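Local structure of conjugal transfer protein TRWB (1E9R) at residues Lys113-Ser116 against Phe117-Ile121; Asp126-Arg129 against Tyr130-Ser133; Glu142-Glu145 against Trp146-Tyr149; Arg155-Ala158 against Lys159-Leu163; Pro167-Arg170 against Glu171-His174. The protein probably acts as the hexameric, ATPase-like coupling protein of bacterial conjugation, linking the DNA to be transferred with the secretion channel. All coordinates share one frame; numbering follows the deposited sequence.

Contact 1: Lys113-Ser116 against Phe117-Ile121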
loop_
_atom_site.group_PDB
_atom_site.type_symbol
_atom_site.label_atom_id
_atom_site.label_comp_id
_atom_site.label_asym_id
_atom_site.label_seq_id
_atom_site.Cartn_x
_atom_site.Cartn_y
_atom_site.Cartn_z
ATOM N N LYS B 113 -18.762 -25.282 34.370
ATOM C CA LYS B 113 -18.478 -24.735 35.691
ATOM C C LYS B 113 -19.001 -23.297 35.648
ATOM O O LYS B 113 -19.269 -22.762 34.561
ATOM C CB LYS B 113 -16.974 -24.716 35.952
ATOM C CG LYS B 113 -16.288 -26.055 35.770
ATOM C CD LYS B 113 -16.563 -27.002 36.918
ATOM C CE LYS B 113 -16.048 -26.435 38.228
ATOM N NZ LYS B 113 -16.295 -27.371 39.366
ATOM N N GLY B 114 -19.162 -22.677 36.817
ATOM C CA GLY B 114 -19.636 -21.301 36.868
ATOM C C GLY B 114 -18.425 -20.399 36.793
ATOM O O GLY B 114 -17.404 -20.719 37.402
ATOM N N TRP B 115 -18.514 -19.276 36.078
ATOM C CA TRP B 115 -17.343 -18.410 35.944
ATOM C C TRP B 115 -17.625 -16.994 35.447
ATOM O O TRP B 115 -18.636 -16.742 34.789
ATOM C CB TRP B 115 -16.350 -19.084 34.980
ATOM C CG TRP B 115 -15.102 -18.286 34.673
ATOM C CD1 TRP B 115 -13.903 -18.347 35.328
ATOM C CD2 TRP B 115 -14.937 -17.324 33.622
ATOM N NE1 TRP B 115 -12.999 -17.488 34.746
ATOM C CE2 TRP B 115 -13.608 -16.846 33.699
ATOM C CE3 TRP B 115 -15.784 -16.816 32.622
ATOM C CZ2 TRP B 115 -13.104 -15.886 32.810
ATOM C CZ3 TRP B 115 -15.284 -15.861 31.743
ATOM C CH2 TRP B 115 -13.954 -15.409 31.845
ATOM N N SER B 116 -16.706 -16.085 35.770
ATOM C CA SER B 116 -16.752 -14.685 35.334
ATOM C C SER B 116 -15.307 -14.273 35.513
ATOM O O SER B 116 -14.632 -14.812 36.384
ATOM C CB SER B 116 -17.627 -13.821 36.240
ATOM O OG SER B 116 -16.879 -13.314 37.340
ATOM N N PHE B 117 -14.823 -13.323 34.722
ATOM C CA PHE B 117 -13.433 -12.935 34.859
ATOM C C PHE B 117 -13.095 -12.423 36.252
ATOM O O PHE B 117 -11.924 -12.359 36.620
ATOM C CB PHE B 117 -13.035 -11.908 33.790
ATOM C CG PHE B 117 -13.482 -10.506 34.076
ATOM C CD1 PHE B 117 -14.761 -10.089 33.757
ATOM C CD2 PHE B 117 -12.608 -9.594 34.651
ATOM C CE1 PHE B 117 -15.160 -8.777 34.006
ATOM C CE2 PHE B 117 -12.999 -8.287 34.904
ATOM C CZ PHE B 117 -14.276 -7.879 34.580
ATOM N N PHE B 118 -14.107 -12.076 37.040
ATOM C CA PHE B 118 -13.849 -11.596 38.395
ATOM C C PHE B 118 -13.059 -12.633 39.195
ATOM O O PHE B 118 -12.224 -12.288 40.034
ATOM C CB PHE B 118 -15.160 -11.293 39.136
ATOM C CG PHE B 118 -15.761 -9.956 38.801
ATOM C CD1 PHE B 118 -15.240 -8.792 39.349
ATOM C CD2 PHE B 118 -16.846 -9.858 37.935
ATOM C CE1 PHE B 118 -15.790 -7.536 39.039
ATOM C CE2 PHE B 118 -17.406 -8.608 37.618
ATOM C CZ PHE B 118 -16.874 -7.444 38.174
ATOM N N ASN B 119 -13.324 -13.906 38.915
ATOM C CA ASN B 119 -12.675 -15.010 39.614
ATOM C C ASN B 119 -11.167 -15.108 39.412
ATOM O O ASN B 119 -10.511 -15.892 40.103
ATOM C CB ASN B 119 -13.296 -16.351 39.198
ATOM C CG ASN B 119 -14.812 -16.380 39.363
ATOM O OD1 ASN B 119 -15.381 -15.607 40.130
ATOM N ND2 ASN B 119 -15.469 -17.290 38.648
ATOM N N GLU B 120 -10.613 -14.331 38.480
ATOM C CA GLU B 120 -9.177 -14.406 38.206
ATOM C C GLU B 120 -8.384 -13.255 38.794
ATOM O O GLU B 120 -7.156 -13.215 38.694
ATOM C CB GLU B 120 -8.929 -14.458 36.702
ATOM C CG GLU B 120 -9.824 -15.423 35.932
ATOM C CD GLU B 120 -9.708 -16.870 36.390
ATOM O OE1 GLU B 120 -8.823 -17.192 37.204
ATOM O OE2 GLU B 120 -10.509 -17.698 35.917
ATOM N N ILE B 121 -9.078 -12.319 39.420
ATOM C CA ILE B 121 -8.397 -11.172 39.984
ATOM C C ILE B 121 -7.748 -11.518 41.316
ATOM O O ILE B 121 -8.426 -11.937 42.254
ATOM C CB ILE B 121 -9.387 -9.998 40.176
ATOM C CG1 ILE B 121 -10.197 -9.780 38.892
ATOM C CG2 ILE B 121 -8.630 -8.726 40.552
ATOM C CD1 ILE B 121 -9.376 -9.345 37.692
#
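Trp115 and Glu120 are joined by the shortest hydrogen bond of this turn: the indole NE1 donates to OE2 of Glu120 over 2.8 Å. The oxygen lies almost in the ring plane, at the indole edge, and is met on the anti side of its carboxylate. Glu120 reaches back because its chain bends at chi2 (-59°), which carries the carboxylate round to the indole. The same OE2 also accepts from Ile231 N, and OE1 pairs with Ser230 OG, so the carboxylate is held from more than one direction and its plane is probably well fixed.

Ser116 accepts the other two bonds, one at its carbonyl and one at its hydroxyl. The carbonyl oxygen accepts from Asn119 N at 3.0 Å, the donor lying above the carbonyl plane. Ser116 OG, set between the backbone N and the carbonyl carbon (chi1 87°), receives a weak bond from Phe118 N at 3.1 Å and lies at the edge of the Phe118 ring.

Among the packing contacts, Phe117 N sits over one face of the Trp115 indole, toward its rim, and Trp115 CZ2 comes within 3.6 Å of Phe117 CA. The amide of Asn119 crosses the indole with its plane nearly perpendicular (87°), but ND2 gives its hydrogens to Phe229 O and Gly227 O. Trp262 meets Trp115 edge-to-face.

The i to i+3 backbone bonds, beginning with Asn119 N to Ser116 O, make a short 3-10 turn, which the Trp115-Glu120 side-chain bond spans. It lies in the loop between helix 126-134 and strand 103-105, at the edge of the large mixed sheet of the probable P-loop NTPase domain.

Contact 2: Asp126-Arg129 against Tyr130-Ser133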
loop_
_atom_site.group_PDB
_atom_site.type_symbol
_atom_site.label_atom_id
_atom_site.label_comp_id
_atom_site.label_asym_id
_atom_site.label_seq_id
_atom_site.Cartn_x
_atom_site.Cartn_y
_atom_site.Cartn_z
ATOM N N ASP B 126 -4.096 -7.235 37.962
ATOM C CA ASP B 126 -4.850 -8.251 37.231
ATOM C C ASP B 126 -6.052 -7.681 36.507
ATOM O O ASP B 126 -6.601 -8.329 35.620
ATOM C CB ASP B 126 -5.329 -9.368 38.156
ATOM C CG ASP B 126 -4.206 -10.229 38.643
ATOM O OD1 ASP B 126 -3.210 -10.362 37.909
ATOM O OD2 ASP B 126 -4.322 -10.785 39.752
ATOM N N TRP B 127 -6.475 -6.477 36.879
ATOM C CA TRP B 127 -7.624 -5.882 36.215
ATOM C C TRP B 127 -7.328 -5.602 34.748
ATOM O O TRP B 127 -8.121 -5.965 33.873
ATOM C CB TRP B 127 -8.063 -4.599 36.918
ATOM C CG TRP B 127 -8.678 -4.841 38.271
ATOM C CD1 TRP B 127 -8.128 -4.548 39.482
ATOM C CD2 TRP B 127 -9.950 -5.445 38.548
ATOM N NE1 TRP B 127 -8.973 -4.931 40.496
ATOM C CE2 TRP B 127 -10.098 -5.484 39.948
ATOM C CE3 TRP B 127 -10.977 -5.957 37.745
ATOM C CZ2 TRP B 127 -11.233 -6.017 40.565
ATOM C CZ3 TRP B 127 -12.106 -6.487 38.361
ATOM C CH2 TRP B 127 -12.222 -6.511 39.757
ATOM N N GLN B 128 -6.193 -4.966 34.466
ATOM C CA GLN B 128 -5.835 -4.682 33.077
ATOM C C GLN B 128 -5.456 -5.984 32.370
ATOM O O GLN B 128 -5.778 -6.220 31.201
ATOM C CB GLN B 128 -4.667 -3.689 33.003
ATOM C CG GLN B 128 -4.082 -3.533 31.584
ATOM C CD GLN B 128 -5.121 -3.187 30.469
ATOM O OE1 GLN B 128 -6.343 -3.121 30.704
ATOM N NE2 GLN B 128 -4.615 -2.970 29.246
ATOM N N ARG B 129 -4.772 -6.830 33.114
ATOM C CA ARG B 129 -4.328 -8.114 32.631
ATOM C C ARG B 129 -5.476 -8.930 32.024
ATOM O O ARG B 129 -5.356 -9.471 30.928
ATOM C CB ARG B 129 -3.703 -8.852 33.807
ATOM C CG ARG B 129 -2.892 -10.042 33.455
ATOM C CD ARG B 129 -2.232 -10.584 34.698
ATOM N NE ARG B 129 -1.615 -11.873 34.422
ATOM C CZ ARG B 129 -1.280 -12.759 35.349
ATOM N NH1 ARG B 129 -1.500 -12.497 36.632
ATOM N NH2 ARG B 129 -0.736 -13.914 34.986
ATOM N N TYR B 130 -6.599 -9.010 32.729
ATOM C CA TYR B 130 -7.724 -9.791 32.227
ATOM C C TYR B 130 -8.722 -8.978 31.417
ATOM O O TYR B 130 -9.611 -9.536 30.779
ATOM C CB TYR B 130 -8.408 -10.557 33.376
ATOM C CG TYR B 130 -7.478 -11.585 33.987
ATOM C CD1 TYR B 130 -7.142 -12.741 33.286
ATOM C CD2 TYR B 130 -6.830 -11.346 35.201
ATOM C CE1 TYR B 130 -6.171 -13.629 33.769
ATOM C CE2 TYR B 130 -5.857 -12.233 35.691
ATOM C CZ TYR B 130 -5.533 -13.366 34.967
ATOM O OH TYR B 130 -4.558 -14.225 35.418
ATOM N N ALA B 131 -8.570 -7.659 31.434
ATOM C CA ALA B 131 -9.426 -6.800 30.622
ATOM C C ALA B 131 -8.963 -7.072 29.177
ATOM O O ALA B 131 -9.756 -7.085 28.232
ATOM C CB ALA B 131 -9.202 -5.342 30.994
ATOM N N LEU B 132 -7.658 -7.305 29.042
ATOM C CA LEU B 132 -7.013 -7.609 27.770
ATOM C C LEU B 132 -7.524 -8.945 27.229
ATOM O O LEU B 132 -7.436 -9.200 26.034
ATOM C CB LEU B 132 -5.501 -7.693 27.984
ATOM C CG LEU B 132 -4.497 -6.771 27.300
ATOM C CD1 LEU B 132 -5.163 -5.558 26.735
ATOM C CD2 LEU B 132 -3.443 -6.384 28.311
ATOM N N SER B 133 -8.049 -9.797 28.110
ATOM C CA SER B 133 -8.579 -11.114 27.719
ATOM C C SER B 133 -10.032 -11.009 27.285
ATOM O O SER B 133 -10.454 -11.645 26.321
ATOM C CB SER B 133 -8.495 -12.101 28.885
ATOM O OG SER B 133 -7.155 -12.317 29.281
#
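Arg129 carries CG opposite its own backbone N (chi1 -166°) and runs straight to NE, while Tyr130 turns its ring beside the backbone N (chi1 -64°), and the two side chains leave the helix side by side, pointing the same way. Both belong to helix 126-134, and their packing is that of neighbours in an alpha-helix braced by an i to i+3 salt bridge. In that bridge Arg129 NH1 meets Asp126 OD1 at 3.0 Å, on the syn side of the carboxylate but tilted well out of its plane, and close to the guanidinium plane. Asp126 OD2 is engaged by Arg122 N, Asn123 N and Arg232, and Arg129 NH2 by Thr268 O, so neither charged group rests on the other alone.

Asp126 also lies alongside the tyrosine, its CB at the ring edge, 3.8 Å from Tyr130 CE2. Its carbonyl oxygen accepts from Tyr130 N at 3.0 Å, the regular helical bond. On another side of the helix Gln128, bent at chi2, lays NE2 3.6 Å from Leu132 CD1, while its OE1 accepts from Arg155. Tyr130 OH, paired with Ser269 OG, stands 3.6 Å above the guanidinium of Arg129, over its centre.

Contact 3: Glu142-Glu145 against Trp146-Tyr149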
loop_
_atom_site.group_PDB
_atom_site.type_symbol
_atom_site.label_atom_id
_atom_site.label_comp_id
_atom_site.label_asym_id
_atom_site.label_seq_id
_atom_site.Cartn_x
_atom_site.Cartn_y
_atom_site.Cartn_z
ATOM N N GLU B 142 -7.175 1.591 14.635
ATOM C CA GLU B 142 -8.292 2.354 15.137
ATOM C C GLU B 142 -9.165 1.473 16.026
ATOM O O GLU B 142 -9.576 1.889 17.107
ATOM C CB GLU B 142 -9.103 2.914 13.973
ATOM C CG GLU B 142 -10.265 3.774 14.420
ATOM C CD GLU B 142 -10.975 4.481 13.271
ATOM O OE1 GLU B 142 -11.408 3.799 12.310
ATOM O OE2 GLU B 142 -11.106 5.724 13.344
ATOM N N ALA B 143 -9.443 0.252 15.580
ATOM C CA ALA B 143 -10.273 -0.657 16.365
ATOM C C ALA B 143 -9.617 -0.903 17.705
ATOM O O ALA B 143 -10.291 -1.003 18.717
ATOM C CB ALA B 143 -10.468 -1.974 15.633
ATOM N N GLU B 144 -8.295 -1.004 17.715
ATOM C CA GLU B 144 -7.590 -1.224 18.969
ATOM C C GLU B 144 -7.688 0.018 19.857
ATOM O O GLU B 144 -7.667 -0.089 21.083
ATOM C CB GLU B 144 -6.123 -1.580 18.708
ATOM C CG GLU B 144 -5.238 -1.638 19.957
ATOM C CD GLU B 144 -5.772 -2.546 21.060
ATOM O OE1 GLU B 144 -6.618 -3.430 20.784
ATOM O OE2 GLU B 144 -5.327 -2.377 22.217
ATOM N N GLU B 145 -7.786 1.198 19.244
ATOM C CA GLU B 145 -7.907 2.424 20.024
ATOM C C GLU B 145 -9.221 2.334 20.806
ATOM O O GLU B 145 -9.263 2.602 22.009
ATOM C CB GLU B 145 -7.920 3.654 19.110
ATOM C CG GLU B 145 -7.987 4.983 19.862
ATOM C CD GLU B 145 -8.461 6.158 18.992
ATOM O OE1 GLU B 145 -8.662 5.952 17.769
ATOM O OE2 GLU B 145 -8.632 7.286 19.533
ATOM N N TRP B 146 -10.291 1.924 20.127
ATOM C CA TRP B 146 -11.586 1.802 20.780
ATOM C C TRP B 146 -11.554 0.759 21.881
ATOM O O TRP B 146 -12.067 0.992 22.980
ATOM C CB TRP B 146 -12.669 1.414 19.784
ATOM C CG TRP B 146 -12.772 2.326 18.634
ATOM C CD1 TRP B 146 -12.454 3.652 18.603
ATOM C CD2 TRP B 146 -13.260 1.997 17.334
ATOM N NE1 TRP B 146 -12.712 4.170 17.360
ATOM C CE2 TRP B 146 -13.208 3.175 16.560
ATOM C CE3 TRP B 146 -13.738 0.816 16.746
ATOM C CZ2 TRP B 146 -13.614 3.209 15.224
ATOM C CZ3 TRP B 146 -14.142 0.847 15.418
ATOM C CH2 TRP B 146 -14.077 2.038 14.670
ATOM N N ALA B 147 -10.964 -0.397 21.576
ATOM C CA ALA B 147 -10.877 -1.488 22.547
ATOM C C ALA B 147 -10.165 -0.951 23.773
ATOM O O ALA B 147 -10.489 -1.299 24.903
ATOM C CB ALA B 147 -10.103 -2.672 21.954
ATOM N N SER B 148 -9.196 -0.082 23.529
ATOM C CA SER B 148 -8.423 0.528 24.591
ATOM C C SER B 148 -9.342 1.289 25.542
ATOM O O SER B 148 -9.221 1.169 26.761
ATOM C CB SER B 148 -7.392 1.467 23.981
ATOM O OG SER B 148 -6.772 2.256 24.978
ATOM N N TYR B 149 -10.252 2.078 24.978
ATOM C CA TYR B 149 -11.203 2.850 25.770
ATOM C C TYR B 149 -12.126 1.865 26.475
ATOM O O TYR B 149 -12.538 2.094 27.615
ATOM C CB TYR B 149 -12.027 3.767 24.861
ATOM C CG TYR B 149 -11.222 4.829 24.144
ATOM C CD1 TYR B 149 -10.202 5.515 24.793
ATOM C CD2 TYR B 149 -11.485 5.152 22.812
ATOM C CE1 TYR B 149 -9.458 6.497 24.138
ATOM C CE2 TYR B 149 -10.749 6.132 22.148
ATOM C CZ TYR B 149 -9.735 6.800 22.818
ATOM O OH TYR B 149 -8.995 7.763 22.166
#
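Tyr149 OH donates to Glu145 OE2 over 2.7 Å, an i to i+4 bond that meets the carboxylate on its anti side. Glu145 has CG anti to the backbone N (chi1 -178°) and an extended chain, which carries OE2 out to the phenol hydroxyl. The two side chains cross with carboxylate and ring planes 59° apart, and Glu145 CG touches the flank of the ring at CE2, 3.8 Å away. The backbone behind these side chains follows the i to i+4 pattern of an alpha-helix: Ser148 N reaches Glu144 O at 2.9 Å and Ala147 N reaches Ala143 O at 3.0 Å. These residues form the early turns of the long helix 141-163, and the remaining contacts are aromatic rings laid back along its surface. The Tyr149 ring lies with one face to Glu145 O. Trp146 does the same one turn earlier: Glu142 O is 3.5 Å above the indole plane, and Ala143 CA covers another part of that face. Over the far end of the same face comes the extended side chain of Glu142, CG 3.5 Å from Trp146 CZ2 and the carboxylate only 23° from parallel to the ring. Helix 201-217 packs against both rings, Trp146 on Ser209 and Val213, Tyr149 on Ala206 and Ala210. At the subunit boundaries Glu145 packs on Trp146 of a second subunit, Trp146 on Glu145 of a third, and the Tyr149 ring meets Phe212 of the second.

Contact 4: Arg155-Ala158 against Lys159-Leu163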
loop_
_atom_site.group_PDB
_atom_site.type_symbol
_atom_site.label_atom_id
_atom_site.label_comp_id
_atom_site.label_asym_id
_atom_site.label_seq_id
_atom_site.Cartn_x
_atom_site.Cartn_y
_atom_site.Cartn_z
ATOM N N ARG B 155 -12.196 -2.118 33.148
ATOM C CA ARG B 155 -11.445 -2.295 34.385
ATOM C C ARG B 155 -11.835 -1.373 35.537
ATOM O O ARG B 155 -11.828 -1.793 36.696
ATOM C CB ARG B 155 -9.934 -2.228 34.112
ATOM C CG ARG B 155 -9.350 -0.855 33.906
ATOM C CD ARG B 155 -7.841 -0.950 33.703
ATOM N NE ARG B 155 -7.486 -1.023 32.292
ATOM C CZ ARG B 155 -7.200 0.040 31.547
ATOM N NH1 ARG B 155 -7.222 1.252 32.084
ATOM N NH2 ARG B 155 -6.909 -0.105 30.263
ATOM N N GLU B 156 -12.195 -0.128 35.236
ATOM C CA GLU B 156 -12.602 0.799 36.288
ATOM C C GLU B 156 -14.005 0.475 36.815
ATOM O O GLU B 156 -14.232 0.507 38.023
ATOM C CB GLU B 156 -12.539 2.243 35.791
ATOM C CG GLU B 156 -11.115 2.758 35.617
ATOM C CD GLU B 156 -10.240 2.516 36.849
ATOM O OE1 GLU B 156 -10.597 2.983 37.953
ATOM O OE2 GLU B 156 -9.188 1.856 36.716
ATOM N N THR B 157 -14.937 0.153 35.923
ATOM C CA THR B 157 -16.295 -0.184 36.344
ATOM C C THR B 157 -16.270 -1.451 37.188
ATOM O O THR B 157 -16.812 -1.483 38.287
ATOM C CB THR B 157 -17.227 -0.416 35.135
ATOM O OG1 THR B 157 -17.289 0.777 34.353
ATOM C CG2 THR B 157 -18.635 -0.776 35.596
ATOM N N ALA B 158 -15.630 -2.492 36.666
ATOM C CA ALA B 158 -15.531 -3.767 37.362
ATOM C C ALA B 158 -14.802 -3.616 38.689
ATOM O O ALA B 158 -15.200 -4.218 39.682
ATOM C CB ALA B 158 -14.817 -4.786 36.488
ATOM N N LYS B 159 -13.741 -2.814 38.707
ATOM C CA LYS B 159 -12.971 -2.600 39.931
ATOM C C LYS B 159 -13.840 -2.005 41.044
ATOM O O LYS B 159 -13.711 -2.389 42.206
ATOM C CB LYS B 159 -11.789 -1.671 39.659
ATOM C CG LYS B 159 -10.761 -1.631 40.769
ATOM C CD LYS B 159 -9.727 -0.524 40.535
ATOM C CE LYS B 159 -8.979 -0.675 39.196
ATOM N NZ LYS B 159 -7.937 0.391 38.990
ATOM N N LYS B 160 -14.723 -1.073 40.684
ATOM C CA LYS B 160 -15.615 -0.432 41.654
ATOM C C LYS B 160 -16.715 -1.381 42.143
ATOM O O LYS B 160 -17.033 -1.407 43.333
ATOM C CB LYS B 160 -16.252 0.823 41.054
ATOM C CG LYS B 160 -17.117 1.595 42.041
ATOM C CD LYS B 160 -17.558 2.955 41.490
ATOM C CE LYS B 160 -18.468 3.687 42.477
ATOM N NZ LYS B 160 -18.852 5.048 42.000
ATOM N N LEU B 161 -17.298 -2.146 41.224
ATOM C CA LEU B 161 -18.324 -3.118 41.575
ATOM C C LEU B 161 -17.743 -4.127 42.571
ATOM O O LEU B 161 -18.391 -4.502 43.547
ATOM C CB LEU B 161 -18.816 -3.847 40.323
ATOM C CG LEU B 161 -19.713 -3.037 39.389
ATOM C CD1 LEU B 161 -19.979 -3.834 38.133
ATOM C CD2 LEU B 161 -21.020 -2.701 40.093
ATOM N N ALA B 162 -16.514 -4.566 42.321
ATOM C CA ALA B 162 -15.849 -5.507 43.215
ATOM C C ALA B 162 -15.651 -4.863 44.586
ATOM O O ALA B 162 -15.757 -5.532 45.614
ATOM C CB ALA B 162 -14.507 -5.920 42.635
ATOM N N LEU B 163 -15.353 -3.564 44.594
ATOM C CA LEU B 163 -15.155 -2.815 45.834
ATOM C C LEU B 163 -16.433 -2.679 46.648
ATOM O O LEU B 163 -16.432 -2.928 47.856
ATOM C CB LEU B 163 -14.628 -1.414 45.544
ATOM C CG LEU B 163 -13.120 -1.229 45.641
ATOM C CD1 LEU B 163 -12.817 0.262 45.703
ATOM C CD2 LEU B 163 -12.589 -1.921 46.887
#
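Thr157 O is gripped by two amides of the following turn, Leu161 N at 3.0 Å on a nearly straight path (166°) in the carbonyl plane and, weakly, Lys160 N at 3.2 Å. Ala162 N repeats the i to i+4 pattern one residue on, reaching Ala158 O at 3.0 Å.

The main side-chain bond is a salt bridge one turn long. Lys159 NZ meets Glu156 OE2 at 3.0 Å, on the syn side of the carboxylate, the two chains lying side by side and pointing the same way. Bends in both chains bring the ends together: Glu156 turns at chi2, and Lys159, otherwise extended, at chi3 (-58°), which puts CE 3.5 Å from Glu156 OE2. The other carboxylate oxygen, OE1, accepts from Leu192 N, so the glutamate ties the lysine to a loop beyond the helix. A glutamine in its place would probably leave the Lys159 ammonium without its balancing charge and weaken the grip that keeps the lysine folded along the helix.

Thr157 and Leu161 form the apolar counterpart, side by side with Thr157 CG2 4.2 Å from Leu161 CD1. Lys160 is directed to Phe187, whose carbonyl oxygen it meets while also making a cation-pi contact with the ring.

This is the last part of helix 141-163. Thr157, Ala158 and Leu161 face Leu172 of helix 169-178, Thr157 and Leu161 also touch helix 181-188, and Trp127 of helix 126-134 packs against Arg155, Ala158, Lys159 and Ala162.

Contact 5: Pro167-Arg170 against Glu171-His174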
loop_
_atom_site.group_PDB
_atom_site.type_symbol
_atom_site.label_atom_id
_atom_site.label_comp_id
_atom_site.label_asym_id
_atom_site.label_seq_id
_atom_site.Cartn_x
_atom_site.Cartn_y
_atom_site.Cartn_z
ATOM N N PRO B 167 -19.763 -7.828 42.626
ATOM C CA PRO B 167 -19.070 -8.246 41.404
ATOM C C PRO B 167 -20.014 -9.047 40.509
ATOM O O PRO B 167 -19.882 -10.268 40.379
ATOM C CB PRO B 167 -17.915 -9.081 41.943
ATOM C CG PRO B 167 -18.549 -9.777 43.083
ATOM C CD PRO B 167 -19.349 -8.672 43.765
ATOM N N SER B 168 -20.969 -8.344 39.902
ATOM C CA SER B 168 -21.960 -8.965 39.027
ATOM C C SER B 168 -21.730 -8.643 37.558
ATOM O O SER B 168 -21.563 -7.481 37.196
ATOM C CB SER B 168 -23.363 -8.495 39.415
ATOM O OG SER B 168 -24.347 -9.043 38.554
ATOM N N MET B 169 -21.729 -9.664 36.708
ATOM C CA MET B 169 -21.541 -9.424 35.286
ATOM C C MET B 169 -22.752 -8.688 34.750
ATOM O O MET B 169 -22.655 -7.942 33.773
ATOM C CB MET B 169 -21.357 -10.734 34.515
ATOM C CG MET B 169 -19.993 -11.384 34.704
ATOM S SD MET B 169 -18.628 -10.244 34.423
ATOM C CE MET B 169 -18.691 -10.077 32.680
ATOM N N ARG B 170 -23.892 -8.892 35.397
ATOM C CA ARG B 170 -25.123 -8.244 34.984
ATOM C C ARG B 170 -25.023 -6.759 35.327
ATOM O O ARG B 170 -25.372 -5.901 34.519
ATOM C CB ARG B 170 -26.306 -8.902 35.692
ATOM C CG ARG B 170 -27.633 -8.804 34.949
ATOM C CD ARG B 170 -28.415 -10.119 35.050
ATOM N NE ARG B 170 -28.105 -11.036 33.950
ATOM C CZ ARG B 170 -28.489 -12.313 33.899
ATOM N NH1 ARG B 170 -29.197 -12.839 34.895
ATOM N NH2 ARG B 170 -28.177 -13.063 32.844
ATOM N N GLU B 171 -24.528 -6.458 36.522
ATOM C CA GLU B 171 -24.359 -5.069 36.958
ATOM C C GLU B 171 -23.318 -4.352 36.095
ATOM O O GLU B 171 -23.478 -3.177 35.745
ATOM C CB GLU B 171 -23.917 -5.010 38.427
ATOM C CG GLU B 171 -25.059 -4.910 39.432
ATOM C CD GLU B 171 -25.839 -3.608 39.298
ATOM O OE1 GLU B 171 -25.231 -2.525 39.502
ATOM O OE2 GLU B 171 -27.057 -3.671 38.985
ATOM N N LEU B 172 -22.249 -5.076 35.774
ATOM C CA LEU B 172 -21.165 -4.570 34.947
ATOM C C LEU B 172 -21.712 -4.241 33.565
ATOM O O LEU B 172 -21.425 -3.191 32.999
ATOM C CB LEU B 172 -20.070 -5.631 34.828
ATOM C CG LEU B 172 -18.834 -5.260 34.014
ATOM C CD1 LEU B 172 -18.123 -4.061 34.629
ATOM C CD2 LEU B 172 -17.912 -6.451 33.980
ATOM N N PHE B 173 -22.513 -5.146 33.025
ATOM C CA PHE B 173 -23.085 -4.931 31.711
ATOM C C PHE B 173 -24.076 -3.770 31.710
ATOM O O PHE B 173 -24.166 -3.033 30.728
ATOM C CB PHE B 173 -23.772 -6.205 31.233
ATOM C CG PHE B 173 -24.294 -6.132 29.825
ATOM C CD1 PHE B 173 -23.434 -6.252 28.744
ATOM C CD2 PHE B 173 -25.656 -5.986 29.581
ATOM C CE1 PHE B 173 -23.927 -6.235 27.437
ATOM C CE2 PHE B 173 -26.162 -5.969 28.275
ATOM C CZ PHE B 173 -25.299 -6.095 27.205
ATOM N N HIS B 174 -24.818 -3.603 32.804
ATOM C CA HIS B 174 -25.803 -2.525 32.882
ATOM C C HIS B 174 -25.118 -1.172 32.807
ATOM O O HIS B 174 -25.442 -0.322 31.979
ATOM C CB HIS B 174 -26.599 -2.601 34.192
ATOM C CG HIS B 174 -27.462 -1.398 34.434
ATOM N ND1 HIS B 174 -28.597 -1.135 33.693
ATOM C CD2 HIS B 174 -27.306 -0.343 35.271
ATOM C CE1 HIS B 174 -29.099 0.032 34.059
ATOM N NE2 HIS B 174 -28.334 0.534 35.014
#
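Glu171 N donates to Ser168 OG at 3.3 Å along a nearly straight path (162°), and Arg170 N adds a weak bond to the same oxygen. The serine hydroxyl is placed for this by a chi1 of 178°, which turns OG away from its own N, toward the amides of Arg170 and Glu171. The Glu171 side chain starts against the serine, CB to CB at 3.7 Å, before bending at chi2, and its OE1 makes a weak hydrogen bond with Trp175 NE1. Replacement of Ser168 by alanine would probably leave the amides of Arg170 and Glu171 without their side-chain acceptor and so weaken the start of the helix.

Leu172 follows with its N bonded to Ser168 O at 2.9 Å. Its side chain lies beside that of Met169, pointing the same way, with Leu172 CD2 3.9 Å from Met169 SD; the double bend of the methionine keeps sulfur and methyl against the leucine. Leu172 also reaches Leu154 of helix 141-163.

Phe173 N reaches Met169 O at 2.9 Å, from above the carbonyl plane, and Phe173 CB rests 3.3 Å from that oxygen. The Phe173 side chain packs on Pro219 and Val222 of helix 219-223 and on Leu192 of a neighbouring subunit. His174 closes the series, its N bonded to Arg170 O at 2.9 Å.

The arrangement is a serine N-cap, one of its two bonds weak, at the start of helix 169-178 in the helical part of the molecule.

All five contacts are local, lying between strands 103-105 and 243-247 in what is probably the all-helical domain of the coupling protein. Contact 2 is the most buried, and its charged groups have further partners. Contact 3 is a surface contact whose aromatic residues reach other subunits. Contacts 1, 4 and 5 are partly buried and meet through hydrophobic side chains: Phe117 touches both Ala158 and Leu172, so the three share one apolar region. Contacts 3 and 4 share helix 141-163, with a glutamate-tyrosine bond near its start and a glutamate-lysine bridge nearer its end. Contacts 1 and 5 both use a serine as acceptor, in a 3-10 turn and at an N-cap, though contact 1 adds an indole-glutamate bond.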